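Designed CISK-PX domain (Synthetic construct, PDB 4OXW) is a computationally designed PX domain modelled on that of the kinase CISK, and probably binds phosphoinositide head groups as natural PX domains do. Local coordinates at residues D14-G19 against M27-V32; L62-P67 against E89-R94. One frame throughout, in Å; residues are numbered along the deposited sequence.

Contact 1. Residues D14-G19 against M27-V32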
ATOM      1  N   ASP A  14       3.962 -10.165   0.098  1.00 23.33           N
ATOM      2  CA  ASP A  14       5.185 -10.064  -0.688  1.00 24.87           C
ATOM      3  C   ASP A  14       5.285  -8.788  -1.466  1.00 23.47           C
ATOM      4  O   ASP A  14       4.261  -8.142  -1.743  1.00 21.25           O
ATOM      5  CB  ASP A  14       5.229 -11.157  -1.745  1.00 32.88           C
ATOM      6  CG  ASP A  14       4.979 -12.513  -1.193  1.00 45.81           C
ATOM      7  OD1 ASP A  14       5.908 -13.067  -0.567  1.00 49.28           O
ATOM      8  OD2 ASP A  14       3.858 -13.018  -1.405  1.00 52.37           O
ATOM      9  N   PHE A  15       6.519  -8.459  -1.846  1.00 21.07           N
ATOM     10  CA  PHE A  15       6.804  -7.512  -2.912  1.00 23.91           C
ATOM     11  C   PHE A  15       7.364  -8.276  -4.128  1.00 29.29           C
ATOM     12  O   PHE A  15       7.815  -9.443  -4.019  1.00 24.99           O
ATOM     13  CB  PHE A  15       7.749  -6.417  -2.437  1.00 23.12           C
ATOM     14  CG  PHE A  15       9.101  -6.879  -2.087  1.00 22.82           C
ATOM     15  CD1 PHE A  15      10.004  -7.206  -3.067  1.00 26.51           C
ATOM     16  CD2 PHE A  15       9.480  -7.017  -0.769  1.00 26.45           C
ATOM     17  CE1 PHE A  15      11.277  -7.663  -2.727  1.00 29.96           C
ATOM     18  CE2 PHE A  15      10.740  -7.440  -0.431  1.00 30.03           C
ATOM     19  CZ  PHE A  15      11.634  -7.788  -1.408  1.00 27.66           C
ATOM     20  N   GLU A  16       7.286  -7.646  -5.286  1.00 26.58           N
ATOM     21  CA  GLU A  16       7.713  -8.261  -6.536  1.00 30.16           C
ATOM     22  C   GLU A  16       8.362  -7.182  -7.380  1.00 34.06           C
ATOM     23  O   GLU A  16       7.932  -6.027  -7.373  1.00 33.26           O
ATOM     24  CB  GLU A  16       6.505  -8.812  -7.287  1.00 41.03           C
ATOM     25  CG  GLU A  16       5.859  -9.980  -6.563  1.00 61.23           C
ATOM     26  CD  GLU A  16       4.612 -10.505  -7.227  1.00 75.61           C
ATOM     27  OE1 GLU A  16       4.318 -10.087  -8.370  1.00 78.46           O
ATOM     28  OE2 GLU A  16       3.935 -11.345  -6.586  1.00 82.37           O
ATOM     29  N   LYS A  17       9.388  -7.546  -8.134  1.00 39.26           N
ATOM     30  CA  LYS A  17      10.027  -6.577  -9.027  1.00 43.90           C
ATOM     31  C   LYS A  17       9.633  -6.871 -10.445  1.00 48.91           C
ATOM     32  O   LYS A  17       9.839  -7.977 -10.921  1.00 56.55           O
ATOM     33  CB  LYS A  17      11.537  -6.615  -8.884  1.00 41.82           C
ATOM     34  CG  LYS A  17      12.005  -6.711  -7.442  1.00 50.17           C
ATOM     35  CD  LYS A  17      13.431  -6.201  -7.277  1.00 50.63           C
ATOM     36  CE  LYS A  17      14.025  -6.621  -5.942  1.00 62.24           C
ATOM     37  NZ  LYS A  17      15.308  -5.930  -5.617  1.00 67.25           N
ATOM     38  N   GLU A  18       9.055  -5.878 -11.105  1.00 54.32           N
ATOM     39  CA  GLU A  18       8.481  -6.050 -12.428  1.00 72.52           C
ATOM     40  C   GLU A  18       9.154  -5.052 -13.343  1.00 85.03           C
ATOM     41  O   GLU A  18       9.666  -4.024 -12.888  1.00 71.60           O
ATOM     42  CB  GLU A  18       6.965  -5.792 -12.398  1.00 78.15           C
ATOM     43  CG  GLU A  18       6.245  -6.389 -11.190  1.00 85.23           C
ATOM     44  CD  GLU A  18       4.752  -6.099 -11.185  1.00104.75           C
ATOM     45  OE1 GLU A  18       4.089  -6.328 -10.143  1.00 94.03           O
ATOM     46  OE2 GLU A  18       4.239  -5.643 -12.230  1.00132.50           O
ATOM     47  N   GLY A  19       9.171  -5.366 -14.634  1.00118.59           N
ATOM     48  CA  GLY A  19       9.631  -4.417 -15.636  1.00142.88           C
ATOM     49  C   GLY A  19      10.654  -4.962 -16.610  1.00144.75           C
ATOM     50  O   GLY A  19      10.365  -5.866 -17.396  1.00160.60           O
ATOM     51  N   MET A  27       6.581  -3.568  -6.782  1.00 19.61           N
ATOM     52  CA  MET A  27       5.161  -3.575  -6.474  1.00 20.73           C
ATOM     53  C   MET A  27       4.890  -4.455  -5.277  1.00 22.17           C
ATOM     54  O   MET A  27       5.566  -5.448  -5.041  1.00 23.45           O
ATOM     55  CB  MET A  27       4.373  -4.060  -7.664  1.00 25.93           C
ATOM     56  CG  MET A  27       4.562  -3.181  -8.879  1.00 43.13           C
ATOM     57  SD  MET A  27       2.983  -2.709  -9.581  1.00 70.94           S
ATOM     58  CE  MET A  27       3.607  -1.867 -11.042  1.00 61.41           C
ATOM     59  N   TYR A  28       3.893  -4.061  -4.495  1.00 18.42           N
ATOM     60  CA  TYR A  28       3.519  -4.741  -3.266  1.00 16.58           C
ATOM     61  C   TYR A  28       2.206  -5.432  -3.544  1.00 17.71           C
ATOM     62  O   TYR A  28       1.300  -4.811  -4.083  1.00 17.50           O
ATOM     63  CB  TYR A  28       3.396  -3.741  -2.059  1.00 15.07           C
ATOM     64  CG  TYR A  28       4.754  -3.103  -1.778  1.00 15.44           C
ATOM     65  CD1 TYR A  28       5.671  -3.717  -0.934  1.00 15.98           C
ATOM     66  CD2 TYR A  28       5.152  -1.962  -2.435  1.00 15.99           C
ATOM     67  CE1 TYR A  28       6.940  -3.210  -0.735  1.00 17.23           C
ATOM     68  CE2 TYR A  28       6.423  -1.421  -2.241  1.00 17.83           C
ATOM     69  CZ  TYR A  28       7.347  -2.082  -1.412  1.00 17.61           C
ATOM     70  OH  TYR A  28       8.651  -1.595  -1.187  1.00 19.41           O
ATOM     71  N   LYS A  29       2.141  -6.726  -3.242  1.00 19.48           N
ATOM     72  CA  LYS A  29       0.934  -7.503  -3.443  1.00 20.62           C
ATOM     73  C   LYS A  29       0.039  -7.375  -2.211  1.00 19.31           C
ATOM     74  O   LYS A  29       0.387  -7.854  -1.136  1.00 21.29           O
ATOM     75  CB  LYS A  29       1.317  -8.970  -3.679  1.00 22.75           C
ATOM     76  CG  LYS A  29       0.116  -9.862  -3.813  1.00 23.49           C
ATOM     77  CD  LYS A  29       0.503 -11.314  -4.017  1.00 31.59           C
ATOM     78  CE  LYS A  29      -0.748 -12.125  -4.356  1.00 39.65           C
ATOM     79  NZ  LYS A  29      -0.445 -13.592  -4.479  1.00 48.92           N
ATOM     80  N   ILE A  30      -1.093  -6.685  -2.354  1.00 19.73           N
ATOM     81  CA  ILE A  30      -2.049  -6.542  -1.261  1.00 18.09           C
ATOM     82  C   ILE A  30      -3.149  -7.629  -1.423  1.00 17.98           C
ATOM     83  O   ILE A  30      -3.859  -7.657  -2.442  1.00 21.76           O
ATOM     84  CB  ILE A  30      -2.710  -5.171  -1.230  1.00 18.23           C
ATOM     85  CG1 ILE A  30      -1.662  -4.035  -1.378  1.00 20.16           C
ATOM     86  CG2 ILE A  30      -3.565  -5.022   0.039  1.00 19.99           C
ATOM     87  CD1 ILE A  30      -2.278  -2.662  -1.522  1.00 21.43           C
ATOM     88  N   LYS A  31      -3.249  -8.502  -0.435  1.00 19.91           N
ATOM     89  CA  LYS A  31      -4.313  -9.529  -0.370  1.00 20.31           C
ATOM     90  C   LYS A  31      -5.484  -8.930   0.410  1.00 22.11           C
ATOM     91  O   LYS A  31      -5.298  -8.361   1.491  1.00 21.70           O
ATOM     92  CB  LYS A  31      -3.801 -10.815   0.314  1.00 26.30           C
ATOM     93  CG  LYS A  31      -2.885 -11.642  -0.586  1.00 36.39           C
ATOM     94  CD  LYS A  31      -2.398 -12.933   0.070  1.00 46.96           C
ATOM     95  CE  LYS A  31      -3.459 -13.645   0.904  1.00 60.17           C
ATOM     96  NZ  LYS A  31      -2.924 -14.939   1.442  1.00 57.74           N
ATOM     97  N   VAL A  32      -6.679  -8.991  -0.182  1.00 21.61           N
ATOM     98  CA  VAL A  32      -7.853  -8.325   0.351  1.00 19.80           C
ATOM     99  C   VAL A  32      -8.907  -9.418   0.547  1.00 23.13           C
ATOM    100  O   VAL A  32      -9.113 -10.221  -0.336  1.00 24.58           O
ATOM    101  CB  VAL A  32      -8.381  -7.252  -0.592  1.00 24.86           C
ATOM    102  CG1 VAL A  32      -9.585  -6.530   0.019  1.00 23.52           C
ATOM    103  CG2 VAL A  32      -7.295  -6.258  -0.968  1.00 24.24           C
TER
HETATM  104  O   HOH W   1       1.407 -14.360  -2.041  1.00 47.46           O
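Glu-16 and Met-27 meet as an antiparallel hydrogen-bonded pair, each giving its amide to the other's carbonyl. The bond from Met-27 N to Glu-16 O is 2.9 Å long. The return bond, from Glu-16 N to Met-27 O, measures 2.8 Å. Met-27 O has a second, weaker neighbour, since Phe-15 CA sends a C-H...O contact to it at 3.2 Å. Two residues along the strands, Lys-29 N donates to Asp-14 O.

Side chains divide between the two faces of the sheet. On one, Phe-15 and Tyr-28 form a non-hydrogen-bonded pair, and Phe-15 CB lies 3.7 Å from Tyr-28 CE1. The Phe-15 CG is set between its own backbone N and carbonyl carbon (chi1 66°), and the end of the side chain leads away from the neighbouring strand; the methylene rather than the ring makes this contact. The opposite face carries Asp-14, Glu-16, Met-27 and Lys-29. Here water 1 joins the Asp-14 carboxylate to the Lys-29 ammonium group, donating to OD2 of Asp-14 and accepting from NZ of Lys-29. Asp-14 OD2 and Lys-29 NZ are themselves 5.3 Å apart, so the charges meet through the water and not directly. Near the turn, the side chains of Glu-18 and Met-27 cross at about a right angle, with Glu-18 OE1 3.4 Å from Met-27 CB; Glu-18 is poorly ordered, which limits the weight of that approach.

Farther out, Phe-15 and Tyr-28 both touch Leu-81 of helix 78-96, while Lys-29 touches Ala-40 and Tyr-42 of strand 37-44. The reciprocal amide bonds and the 140° angle between the strand directions describe a twisted beta hairpin, the first two strands of the three-stranded antiparallel sheet of the PX fold.

Contact 2. Residues L62-P67 against E89-R94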
ATOM      1  N   LEU A  62      -7.613  11.149  10.787  1.00 27.21           N
ATOM      2  CA  LEU A  62      -7.696   9.708  10.831  1.00 27.85           C
ATOM      3  C   LEU A  62      -6.575   8.978  10.115  1.00 23.80           C
ATOM      4  O   LEU A  62      -6.366   7.790  10.352  1.00 28.97           O
ATOM      5  CB  LEU A  62      -8.987   9.239  10.184  1.00 29.77           C
ATOM      6  CG  LEU A  62     -10.245   9.828  10.800  1.00 39.14           C
ATOM      7  CD1 LEU A  62     -11.420   9.205  10.045  1.00 38.20           C
ATOM      8  CD2 LEU A  62     -10.243   9.503  12.296  1.00 37.31           C
ATOM      9  N   VAL A  63      -5.914   9.658   9.208  1.00 22.21           N
ATOM     10  CA  VAL A  63      -4.899   8.974   8.382  1.00 21.30           C
ATOM     11  C   VAL A  63      -3.657   8.722   9.226  1.00 26.34           C
ATOM     12  O   VAL A  63      -3.118   9.649   9.855  1.00 25.43           O
ATOM     13  CB  VAL A  63      -4.560   9.770   7.114  1.00 25.95           C
ATOM     14  CG1 VAL A  63      -3.501   9.047   6.287  1.00 29.86           C
ATOM     15  CG2 VAL A  63      -5.782   9.969   6.232  1.00 28.28           C
ATOM     16  N   PRO A  64      -3.185   7.471   9.249  1.00 23.62           N
ATOM     17  CA  PRO A  64      -1.964   7.125   9.951  1.00 24.98           C
ATOM     18  C   PRO A  64      -0.706   7.643   9.238  1.00 26.18           C
ATOM     19  O   PRO A  64      -0.766   8.104   8.102  1.00 22.53           O
ATOM     20  CB  PRO A  64      -1.969   5.598   9.943  1.00 26.11           C
ATOM     21  CG  PRO A  64      -2.828   5.199   8.831  1.00 28.10           C
ATOM     22  CD  PRO A  64      -3.817   6.302   8.614  1.00 26.80           C
ATOM     23  N   GLU A  65       0.415   7.515   9.920  1.00 26.05           N
ATOM     24  CA  GLU A  65       1.709   7.823   9.371  1.00 25.86           C
ATOM     25  C   GLU A  65       2.085   6.875   8.207  1.00 23.09           C
ATOM     26  O   GLU A  65       2.043   5.667   8.350  1.00 22.60           O
ATOM     27  CB  GLU A  65       2.735   7.684  10.495  1.00 36.54           C
ATOM     28  CG  GLU A  65       4.126   8.099  10.069  1.00 41.63           C
ATOM     29  CD  GLU A  65       5.195   7.731  11.090  1.00 59.67           C
ATOM     30  OE1 GLU A  65       4.873   7.011  12.075  1.00 56.11           O
ATOM     31  OE2 GLU A  65       6.355   8.171  10.890  1.00 61.09           O
ATOM     32  N   LEU A  66       2.456   7.441   7.067  1.00 19.80           N
ATOM     33  CA  LEU A  66       2.881   6.655   5.925  1.00 17.46           C
ATOM     34  C   LEU A  66       4.378   6.383   6.078  1.00 18.44           C
ATOM     35  O   LEU A  66       5.109   7.283   6.432  1.00 18.10           O
ATOM     36  CB  LEU A  66       2.688   7.468   4.631  1.00 18.02           C
ATOM     37  CG  LEU A  66       3.014   6.704   3.326  1.00 18.11           C
ATOM     38  CD1 LEU A  66       1.983   5.666   2.940  1.00 20.04           C
ATOM     39  CD2 LEU A  66       3.182   7.659   2.175  1.00 22.20           C
ATOM     40  N   PRO A  67       4.840   5.186   5.717  1.00 18.19           N
ATOM     41  CA  PRO A  67       6.301   4.939   5.662  1.00 19.60           C
ATOM     42  C   PRO A  67       7.015   5.958   4.778  1.00 17.52           C
ATOM     43  O   PRO A  67       6.476   6.424   3.773  1.00 19.98           O
ATOM     44  CB  PRO A  67       6.394   3.519   5.076  1.00 19.13           C
ATOM     45  CG  PRO A  67       5.126   2.904   5.484  1.00 20.17           C
ATOM     46  CD  PRO A  67       4.075   3.965   5.436  1.00 18.28           C
ATOM     47  N   GLU A  89       2.064  -2.427   5.046  1.00 16.32           N
ATOM     48  CA  GLU A  89       1.024  -3.342   5.550  1.00 17.09           C
ATOM     49  C   GLU A  89       0.302  -2.764   6.785  1.00 19.34           C
ATOM     50  O   GLU A  89      -0.928  -2.722   6.842  1.00 19.07           O
ATOM     51  CB  GLU A  89       1.599  -4.729   5.862  1.00 16.56           C
ATOM     52  CG  GLU A  89       0.571  -5.687   6.440  1.00 21.93           C
ATOM     53  CD  GLU A  89       1.159  -7.068   6.681  1.00 27.38           C
ATOM     54  OE1 GLU A  89       1.960  -7.171   7.628  1.00 29.09           O
ATOM     55  OE2 GLU A  89       0.847  -8.019   5.919  1.00 24.47           O
ATOM     56  N   LYS A  90       1.063  -2.285   7.749  1.00 20.93           N
ATOM     57  CA  LYS A  90       0.478  -1.653   8.958  1.00 20.15           C
ATOM     58  C   LYS A  90      -0.337  -0.441   8.538  1.00 19.81           C
ATOM     59  O   LYS A  90      -1.461  -0.205   9.027  1.00 18.74           O
ATOM     60  CB  LYS A  90       1.603  -1.258   9.935  1.00 21.59           C
ATOM     61  CG  LYS A  90       1.088  -0.495  11.141  1.00 23.82           C
ATOM     62  CD  LYS A  90       2.186  -0.405  12.198  1.00 32.41           C
ATOM     63  CE  LYS A  90       1.882   0.667  13.244  1.00 50.72           C
ATOM     64  NZ  LYS A  90       3.020   0.891  14.196  1.00 59.74           N
ATOM     65  N   TYR A  91       0.186   0.338   7.585  1.00 16.07           N
ATOM     66  CA  TYR A  91      -0.534   1.528   7.093  1.00 17.74           C
ATOM     67  C   TYR A  91      -1.924   1.195   6.525  1.00 18.65           C
ATOM     68  O   TYR A  91      -2.951   1.741   6.957  1.00 17.00           O
ATOM     69  CB  TYR A  91       0.281   2.212   6.017  1.00 17.71           C
ATOM     70  CG  TYR A  91      -0.373   3.449   5.431  1.00 17.02           C
ATOM     71  CD1 TYR A  91      -0.253   4.682   6.070  1.00 18.96           C
ATOM     72  CD2 TYR A  91      -1.064   3.392   4.224  1.00 19.79           C
ATOM     73  CE1 TYR A  91      -0.872   5.815   5.553  1.00 19.52           C
ATOM     74  CE2 TYR A  91      -1.661   4.514   3.677  1.00 19.87           C
ATOM     75  CZ  TYR A  91      -1.585   5.720   4.351  1.00 19.44           C
ATOM     76  OH  TYR A  91      -2.197   6.811   3.795  1.00 18.83           O
ATOM     77  N   ILE A  92      -1.953   0.280   5.557  1.00 17.10           N
ATOM     78  CA  ILE A  92      -3.209  -0.036   4.901  1.00 18.17           C
ATOM     79  C   ILE A  92      -4.164  -0.763   5.874  1.00 18.36           C
ATOM     80  O   ILE A  92      -5.392  -0.563   5.809  1.00 20.36           O
ATOM     81  CB  ILE A  92      -3.005  -0.758   3.537  1.00 18.01           C
ATOM     82  CG1 ILE A  92      -4.302  -0.730   2.723  1.00 20.26           C
ATOM     83  CG2 ILE A  92      -2.507  -2.192   3.726  1.00 18.62           C
ATOM     84  CD1 ILE A  92      -4.811   0.644   2.312  1.00 21.26           C
ATOM     85  N   GLN A  93      -3.613  -1.540   6.798  1.00 17.21           N
ATOM     86  CA  GLN A  93      -4.471  -2.175   7.864  1.00 18.95           C
ATOM     87  C   GLN A  93      -5.126  -1.118   8.727  1.00 21.98           C
ATOM     88  O   GLN A  93      -6.313  -1.230   9.092  1.00 21.31           O
ATOM     89  CB  GLN A  93      -3.659  -3.176   8.699  1.00 18.97           C
ATOM     90  CG  GLN A  93      -3.332  -4.428   7.946  1.00 17.48           C
ATOM     91  CD  GLN A  93      -2.423  -5.408   8.674  1.00 22.60           C
ATOM     92  OE1 GLN A  93      -1.775  -5.073   9.653  1.00 22.25           O
ATOM     93  NE2 GLN A  93      -2.372  -6.643   8.173  1.00 21.18           N
ATOM     94  N   ARG A  94      -4.353  -0.088   9.068  1.00 20.39           N
ATOM     95  CA  ARG A  94      -4.891   0.994   9.857  1.00 21.05           C
ATOM     96  C   ARG A  94      -5.950   1.739   9.101  1.00 22.77           C
ATOM     97  O   ARG A  94      -6.961   2.130   9.676  1.00 23.53           O
ATOM     98  CB  ARG A  94      -3.778   1.917  10.261  1.00 23.71           C
ATOM     99  CG  ARG A  94      -2.995   1.403  11.440  1.00 30.67           C
ATOM    100  CD  ARG A  94      -3.665   1.877  12.733  1.00 56.48           C
ATOM    101  NE  ARG A  94      -3.165   1.223  13.948  1.00 77.83           N
ATOM    102  CZ  ARG A  94      -1.899   1.259  14.364  1.00 78.00           C
ATOM    103  NH1 ARG A  94      -0.967   1.898  13.650  1.00 66.84           N
ATOM    104  NH2 ARG A  94      -1.563   0.632  15.487  1.00 78.30           N
TER
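Tyr-91 and Leu-66 meet through two similar first torsions. The bond from CA to CB of Tyr-91 points toward residues 62-67, and its chi1 of 180° sets CG anti to the backbone N. Leu-66 CG is also anti to its N, and chi2 at 73° brings CD1 over one face of the tyrosine ring. This methyl lies 3.7 Å from the ring centroid and only 5° off the normal, a well-centred CH-pi contact; its distances to the individual ring carbons are correspondingly even.

The rim of the same ring meets backbone. Glu-65 O approaches Tyr-91 CD1 to 3.4 Å, and Pro-64 O comes equally near to Tyr-91 CE1; both oxygens lie near the ring plane, where the partly positive ring hydrogens could offer them a mild attraction. Neither is a hydrogen bond, and none links the two segments. Pro-64 adds apolar contact by its ring: CG is 3.8 Å from Tyr-91 CD1 and 3.7 Å from Arg-94 CB, so it touches side chains three residues apart, on neighbouring turns of the helix. Arg-94 takes part through CB, and the end of its chain leads away. At the far end of the tyrosine, Val-63 CG1 comes within 3.6 Å of Tyr-91 OH.

That hydroxyl has its polar partner in helix 45-58, a hydrogen bond with ND1 of His-52, whose ring also meets the tyrosine ring. Val-63 touches His-52 and Leu-55, and Leu-66 touches Tyr-45 and Tyr-49, all on that helix. The proline-containing segment 62-67 thus packs against both helix 45-58 and helix 78-96, while Ile-92 of the latter touches Val-10 of strand 9-18 and Phe-110 of helix 105-112.

In the fold
Contacts 1 and 2 lie on opposite sides of the chain's centre, about 17 Å apart between centres, and do not touch; their nearest atoms are about 5 Å apart. Both are surface contacts, and in each the one buried residue among those that touch is a tyrosine: Tyr-28 in the first, Tyr-91 in the second. They share no element directly, yet helix 78-96 relates them, receiving Phe-15 and Tyr-28 of the hairpin and, farther along, residues 62-67. Their chemistry follows their place: contact 1 joins strands by backbone hydrogen bonds and a water bridge, whereas contact 2 fits an irregular segment to a helix without any hydrogen bond across it.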